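Local coordinates for protein SaTIE-TED (Staphylococcus aureus, PDB 6FX6) that is a surface-protein thioester domain with a slipknot topology, of unknown function but probably suited to covalent attachment to host targets through its thioester, at residues A[100-105]-A[119-124]. Residues are numbered along the deposited sequence; the frame is centred on the assembly and turned at random.
Sequences TQMLIW and LNYEAR
Met-102, a selenomethionine, lays its methyl CE over the ring of Tyr-121 in a CH-pi and Met-aromatic contact that sets helix 94-107 of the thioester domain against the turn leading into helix 121-134 and that helix's first turn. CE sits 3.6 Å from the ring centroid and only 8° off the ring normal, almost squarely above the middle of the face. SE lies obliquely at 4.6 Å from the same centroid of Tyr-121, and the bend at chi3 (71°) swings CE from there over the ring centre. Lower down the same side chain, CB of Met-102 packs 3.6 Å from CE1 of Tyr-121. The side chains of Met-102 and Leu-119 meet end to end, with SE of Met-102 closely packed 3.3 Å from CD2 of Leu-119; this is the tight part of the contact. Ile-115 of strand 111-115 touches both Met-102 and Tyr-121, Leu-119 touches Trp-19, and all four touching residues are buried.

The outer side is looser. Glu-122 and Ala-123 are exposed, and no hydrogen bond crosses between 100-105 and 119-124. Arg-124, partly exposed, turns back on its own segment: NH1 donates to Leu-119 O at 3.0 Å, from above the carbonyl plane, while NH2 makes a salt bridge with Asp-91.

Tyr-121 has CG anti to its own N (chi1 -178°), which extends the ring toward helix 94-107, and the hydroxyl reaches that helix's backbone beside Leu-103. OH hydrogen-bonds to the carboxylate OE2 of Glu-106, in the same helix; against Leu-103 N it only packs, 3.5 Å away at an angle too poor for a hydrogen bond.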
loop_
_atom_site.group_PDB
_atom_site.type_symbol
_atom_site.label_atom_id
_atom_site.label_comp_id
_atom_site.label_asym_id
_atom_site.label_seq_id
_atom_site.Cartn_x
_atom_site.Cartn_y
_atom_site.Cartn_z
ATOM N N THR A 100 -6.860 3.639 9.746
ATOM C CA THR A 100 -5.588 3.420 9.065
ATOM C C THR A 100 -4.445 4.124 9.802
ATOM O O THR A 100 -3.407 3.511 10.056
ATOM C CB THR A 100 -5.666 3.873 7.595
ATOM O OG1 THR A 100 -6.723 3.161 6.949
ATOM C CG2 THR A 100 -4.367 3.598 6.859
ATOM N N GLN A 101 -4.647 5.394 10.156
ATOM C CA GLN A 101 -3.668 6.146 10.957
ATOM C C GLN A 101 -3.389 5.443 12.279
ATOM O O GLN A 101 -2.244 5.359 12.703
ATOM C CB GLN A 101 -4.162 7.571 11.237
ATOM C CG GLN A 101 -3.235 8.431 12.098
ATOM C CD GLN A 101 -1.921 8.745 11.424
ATOM O OE1 GLN A 101 -1.790 9.778 10.760
ATOM N NE2 GLN A 101 -0.941 7.858 11.583
HETATM N N MSE A 102 -4.447 4.961 12.926
HETATM C CA MSE A 102 -4.315 4.269 14.211
HETATM C C MSE A 102 -3.556 2.967 14.109
HETATM O O MSE A 102 -2.812 2.613 15.030
HETATM C CB MSE A 102 -5.681 4.011 14.855
HETATM C CG MSE A 102 -6.134 5.221 15.667
HETATM SE SE MSE A 102 -8.039 5.009 16.102
HETATM C CE MSE A 102 -7.879 3.546 17.415
ATOM N N LEU A 103 -3.739 2.242 13.003
ATOM C CA LEU A 103 -3.010 0.991 12.764
ATOM C C LEU A 103 -1.530 1.235 12.461
ATOM O O LEU A 103 -0.669 0.496 12.944
ATOM C CB LEU A 103 -3.657 0.190 11.625
ATOM C CG LEU A 103 -3.071 -1.207 11.343
ATOM C CD1 LEU A 103 -2.946 -2.038 12.611
ATOM C CD2 LEU A 103 -3.925 -1.930 10.312
ATOM N N ILE A 104 -1.251 2.261 11.653
ATOM C CA ILE A 104 0.115 2.742 11.422
ATOM C C ILE A 104 0.778 3.069 12.754
ATOM O O ILE A 104 1.910 2.659 13.002
ATOM C CB ILE A 104 0.136 3.973 10.475
ATOM C CG1 ILE A 104 -0.114 3.519 9.033
ATOM C CG2 ILE A 104 1.459 4.738 10.557
ATOM C CD1 ILE A 104 -0.529 4.632 8.090
ATOM N N TRP A 105 0.063 3.796 13.608
ATOM C CA TRP A 105 0.585 4.165 14.923
ATOM C C TRP A 105 0.804 2.987 15.875
ATOM O O TRP A 105 1.684 3.069 16.725
ATOM C CB TRP A 105 -0.310 5.205 15.606
ATOM C CG TRP A 105 -0.146 6.616 15.136
ATOM C CD1 TRP A 105 0.796 7.113 14.275
ATOM C CD2 TRP A 105 -0.928 7.730 15.556
ATOM N NE1 TRP A 105 0.625 8.464 14.115
ATOM C CE2 TRP A 105 -0.423 8.871 14.894
ATOM C CE3 TRP A 105 -2.011 7.877 16.429
ATOM C CZ2 TRP A 105 -0.973 10.144 15.068
ATOM C CZ3 TRP A 105 -2.561 9.141 16.600
ATOM C CH2 TRP A 105 -2.041 10.259 15.920
ATOM N N LEU A 119 -16.015 4.220 15.814
ATOM C CA LEU A 119 -14.969 3.859 14.842
ATOM C C LEU A 119 -15.127 2.483 14.215
ATOM O O LEU A 119 -14.694 2.287 13.081
ATOM C CB LEU A 119 -13.564 3.906 15.458
ATOM C CG LEU A 119 -12.733 5.102 15.034
ATOM C CD1 LEU A 119 -13.381 6.354 15.555
ATOM C CD2 LEU A 119 -11.322 4.973 15.568
ATOM N N ASN A 120 -15.691 1.536 14.966
ATOM C CA ASN A 120 -15.738 0.139 14.553
ATOM C C ASN A 120 -14.296 -0.326 14.290
ATOM O O ASN A 120 -14.001 -0.916 13.249
ATOM C CB ASN A 120 -16.647 -0.009 13.315
ATOM C CG ASN A 120 -17.140 -1.428 13.102
ATOM O OD1 ASN A 120 -17.442 -2.148 14.054
ATOM N ND2 ASN A 120 -17.244 -1.829 11.842
ATOM N N TYR A 121 -13.409 -0.040 15.247
ATOM C CA TYR A 121 -11.959 -0.137 15.023
ATOM C C TYR A 121 -11.476 -1.555 14.787
ATOM O O TYR A 121 -10.711 -1.798 13.853
ATOM C CB TYR A 121 -11.154 0.470 16.182
ATOM C CG TYR A 121 -9.645 0.431 15.956
ATOM C CD1 TYR A 121 -9.064 1.120 14.887
ATOM C CD2 TYR A 121 -8.801 -0.308 16.795
ATOM C CE1 TYR A 121 -7.690 1.074 14.662
ATOM C CE2 TYR A 121 -7.424 -0.351 16.588
ATOM C CZ TYR A 121 -6.869 0.337 15.520
ATOM O OH TYR A 121 -5.503 0.301 15.300
ATOM N N GLU A 122 -11.905 -2.480 15.634
ATOM C CA GLU A 122 -11.420 -3.855 15.551
ATOM C C GLU A 122 -11.789 -4.507 14.219
ATOM O O GLU A 122 -10.963 -5.208 13.636
ATOM C CB GLU A 122 -11.919 -4.690 16.737
ATOM C CG GLU A 122 -11.352 -4.255 18.086
ATOM C CD GLU A 122 -9.828 -4.289 18.140
ATOM O OE1 GLU A 122 -9.237 -5.330 17.775
ATOM O OE2 GLU A 122 -9.219 -3.272 18.544
ATOM N N ALA A 123 -13.003 -4.245 13.731
ATOM C CA ALA A 123 -13.455 -4.753 12.428
ATOM C C ALA A 123 -12.737 -4.076 11.252
ATOM O O ALA A 123 -12.407 -4.736 10.264
ATOM C CB ALA A 123 -14.961 -4.600 12.287
ATOM N N ARG A 124 -12.504 -2.767 11.357
ATOM C CA ARG A 124 -11.744 -2.034 10.336
ATOM C C ARG A 124 -10.293 -2.516 10.260
ATOM O O ARG A 124 -9.783 -2.782 9.169
ATOM C CB ARG A 124 -11.793 -0.518 10.577
ATOM C CG ARG A 124 -13.113 0.126 10.167
ATOM C CD ARG A 124 -13.034 1.650 10.169
ATOM N NE ARG A 124 -13.890 2.241 9.134
ATOM C CZ ARG A 124 -15.198 2.477 9.240
ATOM N NH1 ARG A 124 -15.865 2.193 10.349
ATOM N NH2 ARG A 124 -15.850 3.014 8.213
#